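Botulinum neurotoxin type G (Clostridium botulinum, PDB 3MPP) adheres to the host nerve-cell surface through its receptor-binding domain, the part studied here, and delivers its protease light chain into the cytosol. Local coordinates at residues A[76-81]-A[138-143]; A[108-113]-A[130-135]; A[306-311]-A[350-355]. The protein carries 4 engineered substitutions. One frame throughout, in Å; residues are numbered along the deposited sequence.

How the contacts relate
Contacts 1 and 2 both belong to the N-terminal half of the receptor-binding domain, with centres 8 Å apart, and they touch: Tyr130 of contact 2 packs on Tyr139 and Ile140 of contact 1. Along the chain 76-81 comes first, then both segments of contact 2, then 138-143, so the shorter closure sits within the longer one. Segments 130-135 and 138-143 lie in one and the same loop, which leads from strand 123-129 to strand 144-150, strands of different sheets. Contact 3 follows in the C-terminal half, its centre 29 Å from contact 1 and 34 Å from contact 2. Contacts 1 and 2 both border the C-terminal subdomain, and contact 3 lies well inside it.

Contact 1. Residues A[76-81]-A[138-143]; sequences PKYNNN and DYINKW
Ile140 lays its CG2 methyl over the backbone and the start of the side chain of Lys77, 3.6 Å from Lys77 CA and 3.7 Å from Lys77 CB. With CG2 anti to the backbone N and CG1 beside it (chi1 -61°), the two branches divide the work: CG2 meets Lys77, while CD1, at the end of the other branch, approaches Tyr78 CE2 obliquely at 3.9 Å. Lys77 in turn sets CG over the centre of the Tyr78 ring. Its ammonium then closes back on its own loop, with NZ donating to Tyr78 O at 2.9 Å and to Asn80 OD1 at 2.8 Å, the latter from above the amide plane. Two oxygens of its own loop thus hold the ammonium of this largely buried residue, which probably offsets the cost of its charge.

The partner loop is shaped by a type II beta turn from Tyr139 to Lys142, closed by the bond from Lys142 N to Tyr139 O. Ile140 and Asn141 fill its two central positions. Both segments belong to loops of the N-terminal receptor-binding subdomain, a lectin-like fold of the concanavalin clan, and no hydrogen bond joins one to the other.

Asn141 brings OD1 to 3.6 Å from Pro76 CA, whereas its ND2 is turned to the carboxylate of Asp426 in the C-terminal subdomain. Trp429, also from that subdomain, packs against both Lys77 and Ile140, and the backbone of Lys77 is hydrogen-bonded to Gly428.

Contact 2. Residues A[108-113]-A[130-135]; sequences KGNRII and YSIKDN
Asn110 holds the backbone of Tyr130 by two hydrogen bonds at the tip of a beta hairpin, where a type II' turn from Lys108 to Arg111 joins strands 103-108 and 111-117 of the lectin-like N-terminal subdomain. Its side-chain ND2 donates to Tyr130 O at 2.6 Å, the oxygen lying close to the plane of the amide, and its own backbone O accepts from Tyr130 N at 3.2 Å. Asn110 CG lies between the backbone N and carbonyl carbon (chi1 56°), a rotation from which the amide reaches Tyr130 O. Asn110 CB also sits over a face of the Tyr130 ring, nearest CE1, 4.1 Å from the centroid, a CH-pi contact. The carbonyl O of Asn110 also stands above the middle of the ring.

Ile132 adds to the first shell: its CG2 reaches Asn110 CB at 3.5 Å, the two side chains crossing at about a right angle.

Further out, turns shape both segments. Gly109, with positive phi, occupies the turn position just before Asn110. Ser131 OG accepts from Lys133 N in an ST turn that spans Ile132, in the loop that follows strand 123-129. Tyr86 of helix 83-88 packs against Asn110, Tyr130 and Ile132 alike. At the phenol end, a water donates to Gly109 O at 3.0 Å and is hydrogen-bonded to Tyr130 OH at 2.9 Å.

Contact 3. Residues A[306-311]-A[350-355]; sequences DYIYLN and LQIKKY
Ile308 and Leu350 form a hydrogen-bonded antiparallel pair in the beta-trefoil C-terminal subdomain, joining strand 307-312 to strand 346-353. Ile308 N donates to Leu350 O at 2.8 Å, and Leu350 N returns the bond to Ile308 O at 2.9 Å. The pairing is brief, and the N-to-C directions of the two short segments lie 107° apart, far from the 180° of a straight antiparallel pair. Tyr307 and Gln351 make the adjacent non-hydrogen-bonded pair, beside which Tyr307 CA makes a CA-H...O contact with Leu350 O.

On the buried side the packing is close. Ile308 holds CG1 between its backbone N and carbonyl carbon (chi1 70°), and CD1 meets Ile352 CG1 at 3.5 Å, the two side chains crossing at about a right angle. Leu310 crosses Leu350 in the same manner, and Ile287 of strand 285-289 packs against both Ile308 and Leu310.

The other face is more open on the side of Tyr307, which is exposed, though Gln351 alongside it is buried. The modelled approach is too close and Gln351 has a second conformer, so its detail is doubtful. At the edge of the pairing, Gln351 CA directs its hydrogen at Asp306 O, 3.4 Å from CA to oxygen.

Contact 1. Residues A[76-81]-A[138-143]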
loop_
_atom_site.group_PDB
_atom_site.type_symbol
_atom_site.label_atom_id
_atom_site.label_comp_id
_atom_site.label_asym_id
_atom_site.label_seq_id
_atom_site.Cartn_x
_atom_site.Cartn_y
_atom_site.Cartn_z
ATOM N N PRO A 76 4.299 -10.132 2.994
ATOM C CA PRO A 76 5.699 -9.698 3.059
ATOM C C PRO A 76 6.511 -10.081 1.828
ATOM O O PRO A 76 6.236 -11.085 1.186
ATOM C CB PRO A 76 6.257 -10.423 4.284
ATOM C CG PRO A 76 5.229 -11.451 4.679
ATOM C CD PRO A 76 3.987 -11.249 3.910
ATOM N N LYS A 77 7.518 -9.271 1.525
ATOM C CA LYS A 77 8.480 -9.584 0.477
ATOM C C LYS A 77 9.094 -10.958 0.740
ATOM O O LYS A 77 9.288 -11.352 1.883
ATOM C CB LYS A 77 9.605 -8.545 0.484
ATOM C CG LYS A 77 10.629 -8.701 -0.625
ATOM C CD LYS A 77 11.761 -7.653 -0.444
ATOM C CE LYS A 77 13.051 -8.127 -1.105
ATOM N NZ LYS A 77 13.618 -9.339 -0.419
ATOM N N TYR A 78 9.402 -11.674 -0.329
ATOM C CA TYR A 78 10.171 -12.908 -0.245
ATOM C C TYR A 78 11.483 -12.693 0.514
ATOM O O TYR A 78 12.033 -11.587 0.545
ATOM C CB TYR A 78 10.483 -13.390 -1.660
ATOM C CG TYR A 78 10.963 -12.273 -2.578
ATOM C CD1 TYR A 78 12.293 -11.850 -2.571
ATOM C CD2 TYR A 78 10.081 -11.643 -3.453
ATOM C CE1 TYR A 78 12.727 -10.832 -3.439
ATOM C CE2 TYR A 78 10.504 -10.621 -4.294
ATOM C CZ TYR A 78 11.816 -10.220 -4.278
ATOM O OH TYR A 78 12.206 -9.209 -5.122
ATOM N N ASN A 79 11.971 -13.736 1.169
ATOM C CA ASN A 79 13.330 -13.703 1.689
ATOM C C ASN A 79 14.278 -14.112 0.561
ATOM O O ASN A 79 14.124 -15.179 -0.046
ATOM C CB ASN A 79 13.503 -14.626 2.905
ATOM C CG ASN A 79 12.940 -14.028 4.193
ATOM O OD1 ASN A 79 12.874 -12.805 4.366
ATOM N ND2 ASN A 79 12.548 -14.901 5.112
ATOM N N ASN A 80 15.250 -13.252 0.259
ATOM C CA ASN A 80 16.171 -13.521 -0.844
ATOM C C ASN A 80 16.753 -14.937 -0.807
ATOM O O ASN A 80 16.854 -15.584 -1.832
ATOM C CB ASN A 80 17.330 -12.531 -0.870
ATOM C CG ASN A 80 16.891 -11.114 -1.181
ATOM O OD1 ASN A 80 15.732 -10.862 -1.533
ATOM N ND2 ASN A 80 17.823 -10.174 -1.041
ATOM N N ASN A 81 17.130 -15.401 0.379
ATOM C CA ASN A 81 17.802 -16.692 0.529
ATOM C C ASN A 81 16.857 -17.886 0.699
ATOM O O ASN A 81 17.301 -19.015 0.906
ATOM C CB ASN A 81 18.810 -16.640 1.685
ATOM C CG ASN A 81 18.146 -16.468 3.047
ATOM O OD1 ASN A 81 17.015 -16.903 3.262
ATOM N ND2 ASN A 81 18.858 -15.843 3.977
ATOM N N ASP A 138 4.019 -2.489 -7.292
ATOM C CA ASP A 138 2.795 -1.939 -6.715
ATOM C C ASP A 138 2.146 -2.929 -5.739
ATOM O O ASP A 138 1.106 -2.628 -5.149
ATOM C CB ASP A 138 1.773 -1.640 -7.819
ATOM C CG ASP A 138 2.259 -0.589 -8.822
ATOM O OD1 ASP A 138 3.357 -0.032 -8.647
ATOM O OD2 ASP A 138 1.530 -0.330 -9.796
ATOM N N TYR A 139 2.748 -4.104 -5.564
ATOM C CA TYR A 139 2.085 -5.178 -4.805
ATOM C C TYR A 139 2.888 -5.752 -3.629
ATOM O O TYR A 139 2.333 -6.018 -2.558
ATOM C CB TYR A 139 1.676 -6.311 -5.753
ATOM C CG TYR A 139 0.790 -5.828 -6.877
ATOM C CD1 TYR A 139 -0.557 -5.591 -6.655
ATOM C CD2 TYR A 139 1.302 -5.593 -8.155
ATOM C CE1 TYR A 139 -1.394 -5.124 -7.675
ATOM C CE2 TYR A 139 0.465 -5.134 -9.194
ATOM C CZ TYR A 139 -0.876 -4.897 -8.930
ATOM O OH TYR A 139 -1.722 -4.450 -9.913
ATOM N N ILE A 140 4.179 -5.964 -3.829
ATOM C CA ILE A 140 4.994 -6.589 -2.783
ATOM C C ILE A 140 4.982 -5.806 -1.476
ATOM O O ILE A 140 5.383 -4.644 -1.441
ATOM C CB ILE A 140 6.437 -6.825 -3.258
ATOM C CG1 ILE A 140 6.419 -7.762 -4.470
ATOM C CG2 ILE A 140 7.272 -7.467 -2.152
ATOM C CD1 ILE A 140 7.796 -7.974 -5.123
ATOM N N ASN A 141 4.508 -6.452 -0.407
ATOM C CA ASN A 141 4.432 -5.851 0.937
ATOM C C ASN A 141 3.492 -4.650 1.066
ATOM O O ASN A 141 3.528 -3.924 2.066
ATOM C CB ASN A 141 5.819 -5.451 1.465
ATOM C CG ASN A 141 5.847 -5.342 2.983
ATOM O OD1 ASN A 141 5.267 -6.181 3.679
ATOM N ND2 ASN A 141 6.513 -4.300 3.506
ATOM N N LYS A 142 2.645 -4.448 0.061
ATOM C CA LYS A 142 1.741 -3.299 0.039
ATOM C C LYS A 142 0.301 -3.750 0.143
ATOM O O LYS A 142 -0.066 -4.771 -0.436
ATOM C CB LYS A 142 1.890 -2.535 -1.282
ATOM C CG LYS A 142 3.281 -1.948 -1.506
ATOM C CD LYS A 142 3.331 -1.054 -2.735
ATOM C CE LYS A 142 4.718 -0.457 -2.848
ATOM N NZ LYS A 142 4.939 0.453 -4.001
ATOM N N TRP A 143 -0.521 -2.978 0.851
ATOM C CA TRP A 143 -1.955 -3.220 0.851
ATOM C C TRP A 143 -2.492 -3.171 -0.569
ATOM O O TRP A 143 -2.225 -2.233 -1.310
ATOM C CB TRP A 143 -2.689 -2.167 1.676
ATOM C CG TRP A 143 -2.586 -2.368 3.139
ATOM C CD1 TRP A 143 -1.917 -1.576 4.028
ATOM C CD2 TRP A 143 -3.178 -3.425 3.906
ATOM N NE1 TRP A 143 -2.053 -2.076 5.302
ATOM C CE2 TRP A 143 -2.819 -3.210 5.256
ATOM C CE3 TRP A 143 -3.972 -4.530 3.587
ATOM C CZ2 TRP A 143 -3.232 -4.057 6.285
ATOM C CZ3 TRP A 143 -4.372 -5.382 4.610
ATOM C CH2 TRP A 143 -4.005 -5.139 5.941
#

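Contact 2. Residues A[108-113]-A[130-135]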
loop_
_atom_site.group_PDB
_atom_site.type_symbol
_atom_site.label_atom_id
_atom_site.label_comp_id
_atom_site.label_asym_id
_atom_site.label_seq_id
_atom_site.Cartn_x
_atom_site.Cartn_y
_atom_site.Cartn_z
ATOM N N LYS A 108 0.507 -18.492 -2.934
ATOM C CA LYS A 108 1.680 -19.252 -3.326
ATOM C C LYS A 108 2.703 -18.274 -3.886
ATOM O O LYS A 108 2.660 -17.903 -5.063
ATOM C CB LYS A 108 1.327 -20.330 -4.354
ATOM C CG LYS A 108 2.447 -21.337 -4.612
ATOM C CD LYS A 108 2.078 -22.277 -5.750
ATOM C CE LYS A 108 3.105 -23.382 -5.947
ATOM N NZ LYS A 108 2.707 -24.239 -7.103
ATOM N N GLY A 109 3.612 -17.839 -3.027
ATOM C CA GLY A 109 4.615 -16.880 -3.434
ATOM C C GLY A 109 3.946 -15.598 -3.879
ATOM O O GLY A 109 3.223 -14.964 -3.113
ATOM N N ASN A 110 4.185 -15.230 -5.130
ATOM C CA ASN A 110 3.647 -14.012 -5.697
ATOM C C ASN A 110 2.305 -14.250 -6.392
ATOM O O ASN A 110 1.910 -13.489 -7.276
ATOM C CB ASN A 110 4.652 -13.405 -6.670
ATOM C CG ASN A 110 5.049 -14.373 -7.768
ATOM O OD1 ASN A 110 5.164 -15.582 -7.538
ATOM N ND2 ASN A 110 5.261 -13.847 -8.970
ATOM N N ARG A 111 1.611 -15.309 -5.984
ATOM C CA ARG A 111 0.286 -15.607 -6.526
ATOM C C ARG A 111 -0.759 -15.591 -5.428
ATOM O O ARG A 111 -0.558 -16.154 -4.355
ATOM C CB ARG A 111 0.247 -16.994 -7.179
ATOM C CG ARG A 111 0.932 -17.101 -8.515
ATOM C CD ARG A 111 0.738 -18.488 -9.127
ATOM N NE ARG A 111 1.285 -18.501 -10.476
ATOM C CZ ARG A 111 1.056 -19.439 -11.380
ATOM N NH1 ARG A 111 0.278 -20.476 -11.090
ATOM N NH2 ARG A 111 1.611 -19.332 -12.581
ATOM N N ILE A 112 -1.892 -14.972 -5.716
ATOM C CA ILE A 112 -3.049 -15.079 -4.849
ATOM C C ILE A 112 -4.067 -15.919 -5.610
ATOM O O ILE A 112 -4.324 -15.663 -6.786
ATOM C CB ILE A 112 -3.613 -13.686 -4.497
ATOM C CG1 ILE A 112 -4.830 -13.814 -3.582
ATOM C CG2 ILE A 112 -3.954 -12.919 -5.752
ATOM C CD1 ILE A 112 -4.485 -13.883 -2.119
ATOM N N ILE A 113 -4.626 -16.931 -4.948
ATOM C CA ILE A 113 -5.344 -18.004 -5.642
ATOM C C ILE A 113 -6.722 -18.283 -5.053
ATOM O O ILE A 113 -6.874 -18.439 -3.843
ATOM C CB ILE A 113 -4.560 -19.328 -5.567
ATOM C CG1 ILE A 113 -3.171 -19.183 -6.186
ATOM C CG2 ILE A 113 -5.338 -20.455 -6.221
ATOM C CD1 ILE A 113 -2.267 -20.367 -5.887
ATOM N N TYR A 130 1.578 -11.277 -9.497
ATOM C CA TYR A 130 2.351 -10.057 -9.730
ATOM C C TYR A 130 3.834 -10.399 -9.854
ATOM O O TYR A 130 4.298 -11.404 -9.316
ATOM C CB TYR A 130 2.114 -9.004 -8.629
ATOM C CG TYR A 130 2.273 -9.535 -7.224
ATOM C CD1 TYR A 130 3.530 -9.647 -6.641
ATOM C CD2 TYR A 130 1.167 -9.935 -6.487
ATOM C CE1 TYR A 130 3.686 -10.143 -5.355
ATOM C CE2 TYR A 130 1.310 -10.431 -5.210
ATOM C CZ TYR A 130 2.575 -10.532 -4.647
ATOM O OH TYR A 130 2.717 -11.023 -3.370
ATOM N N SER A 131 4.571 -9.564 -10.576
ATOM C CA SER A 131 5.989 -9.810 -10.827
ATOM C C SER A 131 6.834 -9.748 -9.558
ATOM O O SER A 131 6.532 -8.997 -8.634
ATOM C CB SER A 131 6.530 -8.793 -11.841
ATOM O OG SER A 131 7.917 -8.980 -12.063
ATOM N N ILE A 132 7.897 -10.541 -9.520
ATOM C CA ILE A 132 8.906 -10.394 -8.486
ATOM C C ILE A 132 10.239 -10.050 -9.139
ATOM O O ILE A 132 11.306 -10.311 -8.584
ATOM C CB ILE A 132 9.027 -11.671 -7.622
ATOM C CG1 ILE A 132 9.253 -12.903 -8.502
ATOM C CG2 ILE A 132 7.769 -11.864 -6.795
ATOM C CD1 ILE A 132 9.372 -14.182 -7.693
ATOM N N LYS A 133 10.174 -9.453 -10.324
ATOM C CA LYS A 133 11.394 -9.057 -11.021
ATOM C C LYS A 133 11.431 -7.569 -11.358
ATOM O O LYS A 133 12.404 -7.088 -11.933
ATOM C CB LYS A 133 11.591 -9.895 -12.289
ATOM C CG LYS A 133 11.742 -11.384 -12.004
ATOM C CD LYS A 133 11.674 -12.202 -13.290
ATOM C CE LYS A 133 11.788 -13.695 -13.006
ATOM N NZ LYS A 133 11.550 -14.503 -14.244
ATOM N N ASP A 134 10.383 -6.838 -11.001
ATOM C CA ASP A 134 10.331 -5.412 -11.323
ATOM C C ASP A 134 11.154 -4.611 -10.324
ATOM O O ASP A 134 11.195 -4.937 -9.141
ATOM C CB ASP A 134 8.887 -4.907 -11.351
ATOM C CG ASP A 134 8.114 -5.403 -12.573
ATOM O OD1 ASP A 134 8.734 -5.967 -13.502
ATOM O OD2 ASP A 134 6.883 -5.233 -12.597
ATOM N N ASN A 135 11.802 -3.556 -10.805
ATOM C CA ASN A 135 12.540 -2.675 -9.914
ATOM C C ASN A 135 11.666 -2.160 -8.781
ATOM O O ASN A 135 12.116 -2.082 -7.642
ATOM C CB ASN A 135 13.144 -1.507 -10.690
ATOM C CG ASN A 135 14.283 -1.943 -11.586
ATOM O OD1 ASN A 135 15.070 -2.821 -11.225
ATOM N ND2 ASN A 135 14.379 -1.336 -12.756
HETATM O O HOH W 1 0.758 -13.198 -3.172
#

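Contact 3. Residues A[306-311]-A[350-355]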
loop_
_atom_site.group_PDB
_atom_site.type_symbol
_atom_site.label_atom_id
_atom_site.label_comp_id
_atom_site.label_asym_id
_atom_site.label_seq_id
_atom_site.Cartn_x
_atom_site.Cartn_y
_atom_site.Cartn_z
ATOM N N ASP A 306 -2.749 19.585 6.064
ATOM C CA ASP A 306 -2.017 19.951 7.288
ATOM C C ASP A 306 -0.812 20.819 6.936
ATOM O O ASP A 306 -0.219 20.644 5.873
ATOM C CB ASP A 306 -1.482 18.709 8.013
ATOM C CG ASP A 306 -2.520 18.054 8.922
ATOM O OD1 ASP A 306 -3.642 18.581 9.022
ATOM O OD2 ASP A 306 -2.208 17.002 9.526
ATOM N N TYR A 307 -0.454 21.723 7.848
ATOM C CA TYR A 307 0.780 22.496 7.751
ATOM C C TYR A 307 1.922 21.776 8.478
ATOM O O TYR A 307 1.794 21.416 9.652
ATOM C CB TYR A 307 0.563 23.896 8.314
ATOM C CG TYR A 307 -0.371 24.723 7.457
ATOM C CD1 TYR A 307 0.103 25.421 6.360
ATOM C CD2 TYR A 307 -1.729 24.794 7.742
ATOM C CE1 TYR A 307 -0.745 26.176 5.570
ATOM C CE2 TYR A 307 -2.585 25.546 6.956
ATOM C CZ TYR A 307 -2.084 26.235 5.872
ATOM O OH TYR A 307 -2.924 26.983 5.082
ATOM N N ILE A 308 3.027 21.543 7.776
ATOM C CA ILE A 308 4.062 20.667 8.301
ATOM C C ILE A 308 5.442 21.220 8.027
ATOM O O ILE A 308 5.608 22.118 7.186
ATOM C CB ILE A 308 3.994 19.259 7.646
ATOM C CG1 ILE A 308 4.426 19.358 6.173
ATOM C CG2 ILE A 308 2.580 18.686 7.768
ATOM C CD1 ILE A 308 5.188 18.186 5.663
ATOM N N TYR A 309 6.423 20.709 8.765
ATOM C CA TYR A 309 7.822 20.855 8.372
ATOM C C TYR A 309 8.372 19.505 7.962
ATOM O O TYR A 309 7.931 18.472 8.467
ATOM C CB TYR A 309 8.693 21.339 9.539
ATOM C CG TYR A 309 8.225 22.570 10.246
ATOM C CD1 TYR A 309 8.123 23.782 9.578
ATOM C CD2 TYR A 309 7.935 22.540 11.607
ATOM C CE1 TYR A 309 7.727 24.940 10.246
ATOM C CE2 TYR A 309 7.535 23.698 12.285
ATOM C CZ TYR A 309 7.430 24.890 11.590
ATOM O OH TYR A 309 7.027 26.042 12.234
ATOM N N LEU A 310 9.380 19.515 7.095
ATOM C CA LEU A 310 10.095 18.283 6.792
ATOM C C LEU A 310 11.489 18.376 7.418
ATOM O O LEU A 310 12.345 19.100 6.910
ATOM C CB LEU A 310 10.175 18.060 5.271
ATOM C CG LEU A 310 8.866 17.660 4.562
ATOM C CD1 LEU A 310 9.037 17.534 3.031
ATOM C CD2 LEU A 310 8.337 16.327 5.134
ATOM N N ASN A 311 11.689 17.691 8.544
ATOM C CA ASN A 311 13.011 17.557 9.155
ATOM C C ASN A 311 13.785 16.464 8.410
ATOM O O ASN A 311 13.187 15.566 7.811
ATOM C CB ASN A 311 12.905 17.170 10.639
ATOM C CG ASN A 311 12.641 18.368 11.563
ATOM O OD1 ASN A 311 12.569 19.511 11.124
ATOM N ND2 ASN A 311 12.501 18.092 12.856
ATOM N N LEU A 350 5.200 23.982 4.994
ATOM C CA LEU A 350 4.715 23.274 3.821
ATOM C C LEU A 350 3.321 22.708 4.067
ATOM O O LEU A 350 2.837 22.676 5.198
ATOM C CB LEU A 350 5.643 22.099 3.501
ATOM C CG LEU A 350 7.133 22.411 3.475
ATOM C CD1 LEU A 350 7.948 21.120 3.256
ATOM C CD2 LEU A 350 7.407 23.459 2.402
ATOM N N GLN A 351 2.696 22.234 2.993
ATOM C CA GLN A 351 1.390 21.593 3.083
ATOM C C GLN A 351 1.387 20.335 2.229
ATOM O O GLN A 351 1.774 20.369 1.055
ATOM C CB GLN A 351 0.289 22.541 2.611
ATOM C CG GLN A 351 0.229 23.853 3.363
ATOM C CD GLN A 351 -0.620 24.889 2.647
ATOM O OE1 GLN A 351 -1.766 24.627 2.289
ATOM N NE2 GLN A 351 -0.058 26.077 2.436
ATOM N N ILE A 352 0.975 19.218 2.823
ATOM C CA ILE A 352 0.876 17.961 2.094
ATOM C C ILE A 352 -0.537 17.831 1.541
ATOM O O ILE A 352 -1.523 18.079 2.240
ATOM C CB ILE A 352 1.237 16.740 2.964
ATOM C CG1 ILE A 352 2.619 16.913 3.588
ATOM C CG2 ILE A 352 1.264 15.474 2.133
ATOM C CD1 ILE A 352 3.192 15.609 4.124
ATOM N N LYS A 353 -0.631 17.450 0.275
ATOM C CA LYS A 353 -1.903 17.484 -0.420
ATOM C C LYS A 353 -2.123 16.182 -1.191
ATOM O O LYS A 353 -1.201 15.393 -1.388
ATOM C CB LYS A 353 -1.929 18.660 -1.402
ATOM C CG LYS A 353 -1.551 20.006 -0.830
ATOM C CD LYS A 353 -2.668 20.634 -0.012
ATOM C CE LYS A 353 -3.834 21.042 -0.874
ATOM N NZ LYS A 353 -4.621 22.103 -0.174
ATOM N N LYS A 354 -3.356 15.973 -1.631
ATOM C CA LYS A 354 -3.661 14.897 -2.568
ATOM C C LYS A 354 -4.638 15.435 -3.611
ATOM O O LYS A 354 -5.857 15.287 -3.480
ATOM C CB LYS A 354 -4.270 13.692 -1.845
ATOM C CG LYS A 354 -3.941 12.388 -2.519
ATOM C CD LYS A 354 -4.905 11.284 -2.118
ATOM C CE LYS A 354 -4.794 10.936 -0.658
ATOM N NZ LYS A 354 -5.532 9.670 -0.385
ATOM N N TYR A 355 -4.098 16.074 -4.641
ATOM C CA TYR A 355 -4.918 16.760 -5.640
ATOM C C TYR A 355 -5.636 15.845 -6.636
ATOM O O TYR A 355 -6.600 16.260 -7.287
ATOM C CB TYR A 355 -4.057 17.751 -6.433
ATOM C CG TYR A 355 -3.609 18.953 -5.653
ATOM C CD1 TYR A 355 -4.529 19.882 -5.175
ATOM C CD2 TYR A 355 -2.264 19.178 -5.420
ATOM C CE1 TYR A 355 -4.110 20.993 -4.475
ATOM C CE2 TYR A 355 -1.835 20.282 -4.730
ATOM C CZ TYR A 355 -2.754 21.183 -4.264
ATOM O OH TYR A 355 -2.302 22.267 -3.581
#